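Local coordinates for putative short-chain dehydrogenase/reductase (Burkholderia xenovorans, PDB 5IZ4) that probably catalyses NAD(P)-dependent oxidation or reduction, perhaps of 3-oxoacyl-[acyl-carrier-protein], as a member of the short-chain dehydrogenase/reductase family, at the interface of chains A and B. Coordinates in Å, arbitrary orientation; residue numbers count along the deposited sequence, not the author numbering. Chains: chain A/B, Putative short-chain dehydrogenase/reductase.

Helix 118-146 of each chain enters all three contacts, and helix 171-191 joins it in contacts 1 and 2. The interface is two-fold symmetric. Contacts 1 and 2 partly show the same packing on either side of the axis: Phe121 and Ile171 of one chain meet Tyr133 of the other in both, with the chains exchanged. The centres of their C-alpha atoms are about 22 Å apart. Between the same kind of centres, contact 3 lies about 17 Å from contact 1 and about 10 Å from contact 2, with which it shares B:Phe121. Such helix pairing is typical of classical short-chain dehydrogenases/reductases. The four-chain deposited assembly fits a tetramer.

Contact 1: the interface of chains A and B. Residues chain A 113, 116-117, 121, 171; chain B 133, 137.
B:Tyr133 pushes its ring into chain A, with A:Phe121, A:Ile116 CG2 and A:Ile171 CD1 on one side of the ring plane and A:Phe113 CD1 on the other. The arrangement resembles the four-helix-bundle interface by which classical short-chain dehydrogenases/reductases commonly pair. A:Phe121 and B:Tyr133, both on helix 118-146, run crosswise, but their rings are inclined rather than perpendicular. The CZ/CE1 rim of A:Phe121 lies over the tyrosine face, with CZ above its centre and 3.8 Å from B:Tyr133 CG. The torsion of B:Tyr133 (chi1 174°, CG opposite the backbone N) carries its ring out toward chain A. The phenol end is wedged: B:Tyr133 OH lies 3.3 Å from A:Ile116 CG2, the branch methyl, and 3.3 Å from A:Phe113 CD1, a ring carbon. The end methyl CD1 of A:Ile171 comes to B:Tyr133 CE2 at 3.9 Å.

B:Arg137, one turn on from B:Tyr133, starts with CB over the rim of the opposite face and brings NH1 round to the ring edge. A bend at chi3 (63°) turns its guanidinium toward the 3-10 turn 113-115 and the loop that follows. There NH1 donates to two main-chain oxygens of chain A, both close to the guanidinium plane. B:Arg137 NH1 lies 2.9 Å from A:Phe113 O, approaching nearly along the C=O axis. The bond from B:Arg137 NH1 to A:Ile116 O is shorter, 2.7 Å, but more bent at the hydrogen; the donor also sits well off the carbonyl plane. B:Arg137 CD packs 3.7 Å from A:Phe113 CB.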
loop_
_atom_site.group_PDB
_atom_site.type_symbol
_atom_site.label_atom_id
_atom_site.label_comp_id
_atom_site.label_asym_id
_atom_site.label_seq_id
_atom_site.Cartn_x
_atom_site.Cartn_y
_atom_site.Cartn_z
ATOM N N PHE A 113 -1.160 -26.885 7.848
ATOM C CA PHE A 113 -2.543 -26.516 8.155
ATOM C C PHE A 113 -3.111 -27.325 9.305
ATOM O O PHE A 113 -3.948 -26.819 10.061
ATOM C CB PHE A 113 -3.429 -26.694 6.922
ATOM C CG PHE A 113 -3.092 -25.753 5.824
ATOM C CD1 PHE A 113 -3.659 -24.489 5.784
ATOM C CD2 PHE A 113 -2.179 -26.112 4.849
ATOM C CE1 PHE A 113 -3.332 -23.608 4.774
ATOM C CE2 PHE A 113 -1.846 -25.227 3.838
ATOM C CZ PHE A 113 -2.424 -23.976 3.807
ATOM N N ILE A 116 -2.342 -26.087 13.422
ATOM C CA ILE A 116 -2.860 -24.897 14.077
ATOM C C ILE A 116 -4.366 -25.085 14.225
ATOM O O ILE A 116 -4.981 -25.862 13.486
ATOM C CB ILE A 116 -2.498 -23.620 13.281
ATOM C CG1 ILE A 116 -2.667 -22.369 14.150
ATOM C CG2 ILE A 116 -3.321 -23.523 11.998
ATOM C CD1 ILE A 116 -2.016 -21.117 13.561
ATOM N N ASP A 117 -4.959 -24.423 15.221
ATOM C CA ASP A 117 -6.402 -24.555 15.432
ATOM C C ASP A 117 -6.993 -23.229 15.888
ATOM O O ASP A 117 -6.276 -22.256 16.140
ATOM C CB ASP A 117 -6.742 -25.663 16.441
ATOM C CG ASP A 117 -6.039 -25.487 17.768
ATOM O OD1 ASP A 117 -5.376 -24.450 17.983
ATOM O OD2 ASP A 117 -6.157 -26.395 18.606
ATOM N N PHE A 121 -5.527 -19.339 17.180
ATOM C CA PHE A 121 -5.914 -18.061 16.589
ATOM C C PHE A 121 -6.450 -17.130 17.667
ATOM O O PHE A 121 -6.070 -15.954 17.734
ATOM C CB PHE A 121 -6.973 -18.252 15.494
ATOM C CG PHE A 121 -6.426 -18.624 14.132
ATOM C CD1 PHE A 121 -6.331 -19.955 13.747
ATOM C CD2 PHE A 121 -6.046 -17.643 13.226
ATOM C CE1 PHE A 121 -5.860 -20.308 12.496
ATOM C CE2 PHE A 121 -5.567 -17.989 11.960
ATOM C CZ PHE A 121 -5.470 -19.321 11.597
ATOM N N ILE A 171 0.582 -18.265 10.943
ATOM C CA ILE A 171 -0.473 -17.550 10.236
ATOM C C ILE A 171 -1.422 -16.873 11.226
ATOM O O ILE A 171 -2.003 -15.823 10.918
ATOM C CB ILE A 171 -1.208 -18.507 9.274
ATOM C CG1 ILE A 171 -2.038 -17.710 8.258
ATOM C CG2 ILE A 171 -2.074 -19.519 10.036
ATOM C CD1 ILE A 171 -2.808 -18.584 7.277
ATOM N N TYR B 133 -10.699 -19.160 7.560
ATOM C CA TYR B 133 -9.552 -20.061 7.508
ATOM C C TYR B 133 -9.981 -21.527 7.577
ATOM O O TYR B 133 -9.466 -22.374 6.832
ATOM C CB TYR B 133 -8.586 -19.746 8.647
ATOM C CG TYR B 133 -7.449 -20.735 8.718
ATOM C CD1 TYR B 133 -7.504 -21.831 9.576
ATOM C CD2 TYR B 133 -6.326 -20.587 7.906
ATOM C CE1 TYR B 133 -6.472 -22.753 9.634
ATOM C CE2 TYR B 133 -5.284 -21.495 7.953
ATOM C CZ TYR B 133 -5.366 -22.583 8.821
ATOM O OH TYR B 133 -4.336 -23.487 8.864
ATOM N N ARG B 137 -9.138 -24.243 4.763
ATOM C CA ARG B 137 -8.347 -25.424 5.106
ATOM C C ARG B 137 -9.089 -26.711 4.778
ATOM O O ARG B 137 -8.489 -27.664 4.260
ATOM C CB ARG B 137 -7.971 -25.407 6.591
ATOM C CG ARG B 137 -7.285 -26.701 7.052
ATOM C CD ARG B 137 -6.798 -26.646 8.516
ATOM N NE ARG B 137 -7.896 -26.489 9.475
ATOM C CZ ARG B 137 -7.731 -26.206 10.761
ATOM N NH1 ARG B 137 -6.508 -26.063 11.262
ATOM N NH2 ARG B 137 -8.794 -26.078 11.556
#

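Contact 2: the interface of chains A and B. Residues chain A 129, 133, 183, 186-187; chain B 110, 121, 171, 175.
A:Ser186 OG, the serine hydroxyl, meets B:His110 ND1 at 2.7 Å. The coordinates do not decide which of the two gives the proton. With chi1 at 175°, A:Ser186 turns its hydroxyl away from its own backbone N, and so from helix 171-191 across the interface. A:Ser186 CB lies in plane at the imidazole edge. The same hydroxyl also binds water 2, at 3.1 Å from OG. Water 2 continues to the main-chain oxygen of B:His110, and water 1 joins that oxygen to the phenol of A:Tyr133, 2.6 Å from OH. B:His110 therefore meets chain A through both its ring and its carbonyl. Behind its ring, the backbone N of B:Ile171 lies above one face, offset toward the rim.

Beside this polar row the packing is apolar. B:Ile171 extends its CG1 branch into chain A, where CD1 comes within 3.5 Å of A:Leu183 CD1. The two side chains cross at a slant. The CG1 carbon of the isoleucine also lies against A:Ser186 CB, at 3.7 Å. On the far side of A:Leu183, A:Leu129 meets B:Phe121 crosswise, its CD1 methyl 3.7 Å from the ring carbon CD2. B:Ala175 borders A:Leu129 more loosely. The first turns of helix 171-191 carry the YxxxK motif of the family, with B:Ala175 inside it, so the contact ties chain pairing to the helix that carries the active site.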
loop_
_atom_site.group_PDB
_atom_site.type_symbol
_atom_site.label_atom_id
_atom_site.label_comp_id
_atom_site.label_asym_id
_atom_site.label_seq_id
_atom_site.Cartn_x
_atom_site.Cartn_y
_atom_site.Cartn_z
ATOM N N LEU A 129 -4.278 -8.225 19.762
ATOM C CA LEU A 129 -5.262 -7.290 19.237
ATOM C C LEU A 129 -6.231 -6.841 20.317
ATOM O O LEU A 129 -6.318 -5.639 20.589
ATOM C CB LEU A 129 -6.011 -7.910 18.041
ATOM C CG LEU A 129 -6.920 -6.995 17.210
ATOM C CD1 LEU A 129 -8.226 -6.639 17.943
ATOM C CD2 LEU A 129 -6.166 -5.738 16.776
ATOM N N TYR A 133 -6.033 -3.234 22.179
ATOM C CA TYR A 133 -7.168 -2.318 22.211
ATOM C C TYR A 133 -7.584 -1.982 23.643
ATOM O O TYR A 133 -7.862 -0.818 23.966
ATOM C CB TYR A 133 -8.349 -2.919 21.452
ATOM C CG TYR A 133 -9.591 -2.070 21.568
ATOM C CD1 TYR A 133 -10.560 -2.345 22.530
ATOM C CD2 TYR A 133 -9.784 -0.975 20.728
ATOM C CE1 TYR A 133 -11.694 -1.560 22.654
ATOM C CE2 TYR A 133 -10.913 -0.183 20.834
ATOM C CZ TYR A 133 -11.866 -0.480 21.807
ATOM O OH TYR A 133 -12.982 0.308 21.917
ATOM N N LEU A 183 -6.525 -1.707 13.056
ATOM C CA LEU A 183 -6.994 -1.092 14.293
ATOM C C LEU A 183 -6.292 0.238 14.531
ATOM O O LEU A 183 -6.909 1.207 14.988
ATOM C CB LEU A 183 -6.752 -2.036 15.474
ATOM C CG LEU A 183 -7.391 -1.627 16.801
ATOM C CD1 LEU A 183 -8.671 -2.435 17.044
ATOM C CD2 LEU A 183 -6.408 -1.858 17.939
ATOM N N SER A 186 -8.154 2.960 12.655
ATOM C CA SER A 186 -9.378 3.415 13.298
ATOM C C SER A 186 -9.062 4.288 14.504
ATOM O O SER A 186 -9.661 5.355 14.694
ATOM C CB SER A 186 -10.233 2.216 13.718
ATOM O OG SER A 186 -11.362 2.676 14.446
ATOM N N LEU A 187 -8.127 3.834 15.343
ATOM C CA LEU A 187 -7.781 4.583 16.545
ATOM C C LEU A 187 -7.223 5.953 16.188
ATOM O O LEU A 187 -7.592 6.963 16.799
ATOM C CB LEU A 187 -6.777 3.795 17.382
ATOM C CG LEU A 187 -7.288 2.515 18.075
ATOM C CD1 LEU A 187 -6.112 1.787 18.713
ATOM C CD2 LEU A 187 -8.365 2.829 19.106
ATOM N N HIS B 110 -17.101 3.768 16.133
ATOM C CA HIS B 110 -15.702 3.513 16.460
ATOM C C HIS B 110 -15.210 4.372 17.617
ATOM O O HIS B 110 -14.206 4.023 18.249
ATOM C CB HIS B 110 -14.801 3.758 15.240
ATOM C CG HIS B 110 -14.923 2.731 14.154
ATOM N ND1 HIS B 110 -13.823 2.120 13.583
ATOM C CD2 HIS B 110 -16.006 2.241 13.497
ATOM C CE1 HIS B 110 -14.225 1.285 12.640
ATOM N NE2 HIS B 110 -15.545 1.333 12.572
ATOM N N PHE B 121 -15.294 -8.527 19.827
ATOM C CA PHE B 121 -14.109 -8.738 18.999
ATOM C C PHE B 121 -13.978 -10.211 18.641
ATOM O O PHE B 121 -13.742 -10.561 17.479
ATOM C CB PHE B 121 -12.837 -8.263 19.717
ATOM C CG PHE B 121 -12.554 -6.779 19.603
ATOM C CD1 PHE B 121 -12.986 -5.898 20.587
ATOM C CD2 PHE B 121 -11.824 -6.274 18.536
ATOM C CE1 PHE B 121 -12.710 -4.546 20.510
ATOM C CE2 PHE B 121 -11.541 -4.909 18.448
ATOM C CZ PHE B 121 -11.988 -4.045 19.433
ATOM N N ILE B 171 -15.140 -1.219 14.933
ATOM C CA ILE B 171 -13.696 -1.414 14.947
ATOM C C ILE B 171 -13.353 -2.901 15.034
ATOM O O ILE B 171 -12.310 -3.334 14.523
ATOM C CB ILE B 171 -13.064 -0.594 16.092
ATOM C CG1 ILE B 171 -11.548 -0.472 15.888
ATOM C CG2 ILE B 171 -13.399 -1.191 17.466
ATOM C CD1 ILE B 171 -10.843 0.314 16.986
ATOM N N ALA B 175 -11.000 -4.629 12.234
ATOM C CA ALA B 175 -9.845 -5.434 12.620
ATOM C C ALA B 175 -9.917 -6.822 12.003
ATOM O O ALA B 175 -8.913 -7.335 11.486
ATOM C CB ALA B 175 -9.749 -5.535 14.143
HETATM O O HOH W 1 -13.758 1.687 19.824
HETATM O O HOH W 2 -11.294 4.050 17.193
#

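Contact 3: the interface of chains A and B. Residues chain A 122, 125-126, 130, 134; chain B 118, 121-122.
A:Ile130 packs closely against one turn of helix 118-146 of chain B. Its CG1-CD1 arm meets B:Phe121 and B:Glu122, and its CG2 methyl meets B:Asp118. The CD1 methyl lies 3.6 Å from B:Glu122 CG, and CG2 touches the CB of B:Asp118 at the same distance. A:Ile130 and B:Phe121 lie alongside, pointing opposite ways, with CG1 3.7 Å from B:Phe121 CB, at the base of the phenylalanine. The isoleucine lies across both acidic side chains and touches their aliphatic carbons.

Alongside, A:Arg126 bends at chi2 (78°) and chi3 to bring its guanidinium between two carboxylates of chain B. A:Arg126 NH1 forms a straight salt bridge to B:Asp118 OD2 at 2.9 Å, with an angle of 176° at the hydrogen. The oxygen lies in the guanidinium plane and uses its anti lone pair, while the two planes stand 83° apart. The bridge from A:Arg126 NH2 to B:Glu122 OE2 is longer, 3.1 Å, and weak as a hydrogen bond.

The margins are looser and bridged by water. By the glutamates, water 5 lies 2.6 Å from B:Glu122 OE2 and also meets A:Glu122 O. Elsewhere, water 3 joins A:Tyr125 OH to B:Phe121 O, and water 4 joins A:Gln134 OE1 to B:Asp118 N. The carboxylates of A:Glu122 and B:Glu122 approach each other near the two-fold axis, where the arginines may ease the repulsion. The patch holds the two long helices together through charge and packing, and may support assembly of the probable dimer.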
loop_
_atom_site.group_PDB
_atom_site.type_symbol
_atom_site.label_atom_id
_atom_site.label_comp_id
_atom_site.label_asym_id
_atom_site.label_seq_id
_atom_site.Cartn_x
_atom_site.Cartn_y
_atom_site.Cartn_z
ATOM N N GLU A 122 -7.320 -17.652 18.542
ATOM C CA GLU A 122 -7.873 -16.822 19.613
ATOM C C GLU A 122 -6.820 -16.472 20.659
ATOM O O GLU A 122 -6.815 -15.351 21.177
ATOM C CB GLU A 122 -9.073 -17.510 20.283
ATOM C CG GLU A 122 -10.263 -17.683 19.355
ATOM C CD GLU A 122 -11.590 -17.822 20.088
ATOM O OE1 GLU A 122 -11.615 -18.450 21.170
ATOM O OE2 GLU A 122 -12.610 -17.298 19.575
ATOM N N TYR A 125 -4.742 -13.668 19.225
ATOM C CA TYR A 125 -5.540 -12.466 19.012
ATOM C C TYR A 125 -5.883 -11.801 20.334
ATOM O O TYR A 125 -5.984 -10.570 20.407
ATOM C CB TYR A 125 -6.815 -12.833 18.261
ATOM C CG TYR A 125 -7.554 -11.706 17.576
ATOM C CD1 TYR A 125 -8.808 -11.304 18.021
ATOM C CD2 TYR A 125 -7.026 -11.082 16.450
ATOM C CE1 TYR A 125 -9.518 -10.293 17.366
ATOM C CE2 TYR A 125 -7.716 -10.085 15.800
ATOM C CZ TYR A 125 -8.959 -9.683 16.259
ATOM O OH TYR A 125 -9.661 -8.683 15.587
ATOM N N ARG A 126 -6.054 -12.609 21.382
ATOM C CA ARG A 126 -6.440 -12.075 22.677
ATOM C C ARG A 126 -5.381 -11.126 23.221
ATOM O O ARG A 126 -5.714 -10.085 23.792
ATOM C CB ARG A 126 -6.704 -13.240 23.630
ATOM C CG ARG A 126 -6.621 -12.944 25.105
ATOM C CD ARG A 126 -7.853 -12.229 25.646
ATOM N NE ARG A 126 -9.141 -12.815 25.255
ATOM C CZ ARG A 126 -10.305 -12.285 25.620
ATOM N NH1 ARG A 126 -10.306 -11.203 26.397
ATOM N NH2 ARG A 126 -11.455 -12.821 25.228
ATOM N N ILE A 130 -6.975 -7.768 20.931
ATOM C CA ILE A 130 -7.925 -7.378 21.965
ATOM C C ILE A 130 -7.192 -6.713 23.123
ATOM O O ILE A 130 -7.594 -5.647 23.602
ATOM C CB ILE A 130 -8.743 -8.591 22.442
ATOM C CG1 ILE A 130 -9.581 -9.127 21.274
ATOM C CG2 ILE A 130 -9.613 -8.180 23.632
ATOM C CD1 ILE A 130 -10.358 -10.391 21.562
ATOM N N GLN A 134 -7.672 -2.995 24.507
ATOM C CA GLN A 134 -8.159 -2.756 25.863
ATOM C C GLN A 134 -7.208 -1.852 26.641
ATOM O O GLN A 134 -7.651 -0.991 27.411
ATOM C CB GLN A 134 -8.375 -4.090 26.587
ATOM C CG GLN A 134 -9.601 -4.844 26.044
ATOM C CD GLN A 134 -9.892 -6.165 26.761
ATOM O OE1 GLN A 134 -11.040 -6.603 26.809
ATOM N NE2 GLN A 134 -8.850 -6.816 27.288
ATOM N N ASP B 118 -14.479 -7.311 24.521
ATOM C CA ASP B 118 -13.730 -8.440 23.979
ATOM C C ASP B 118 -14.662 -9.500 23.400
ATOM O O ASP B 118 -14.344 -10.111 22.371
ATOM C CB ASP B 118 -12.798 -9.040 25.044
ATOM C CG ASP B 118 -13.504 -9.437 26.352
ATOM O OD1 ASP B 118 -14.662 -9.047 26.613
ATOM O OD2 ASP B 118 -12.852 -10.144 27.156
ATOM N N PHE B 121 -15.294 -8.527 19.827
ATOM C CA PHE B 121 -14.109 -8.738 18.999
ATOM C C PHE B 121 -13.978 -10.211 18.641
ATOM O O PHE B 121 -13.742 -10.561 17.479
ATOM C CB PHE B 121 -12.837 -8.263 19.717
ATOM C CG PHE B 121 -12.554 -6.779 19.603
ATOM C CD1 PHE B 121 -12.986 -5.898 20.587
ATOM C CD2 PHE B 121 -11.824 -6.274 18.536
ATOM C CE1 PHE B 121 -12.710 -4.546 20.510
ATOM C CE2 PHE B 121 -11.541 -4.909 18.448
ATOM C CZ PHE B 121 -11.988 -4.045 19.433
ATOM N N GLU B 122 -14.158 -11.094 19.633
ATOM C CA GLU B 122 -14.057 -12.530 19.365
ATOM C C GLU B 122 -15.224 -13.031 18.522
ATOM O O GLU B 122 -15.032 -13.890 17.654
ATOM C CB GLU B 122 -13.971 -13.332 20.674
ATOM C CG GLU B 122 -12.705 -13.056 21.466
ATOM C CD GLU B 122 -12.324 -14.184 22.415
ATOM O OE1 GLU B 122 -13.236 -14.810 22.999
ATOM O OE2 GLU B 122 -11.104 -14.441 22.574
HETATM O O HOH W 3 -12.405 -8.634 15.721
HETATM O O HOH W 4 -13.621 -5.727 26.801
HETATM O O HOH W 5 -9.188 -13.745 20.988
#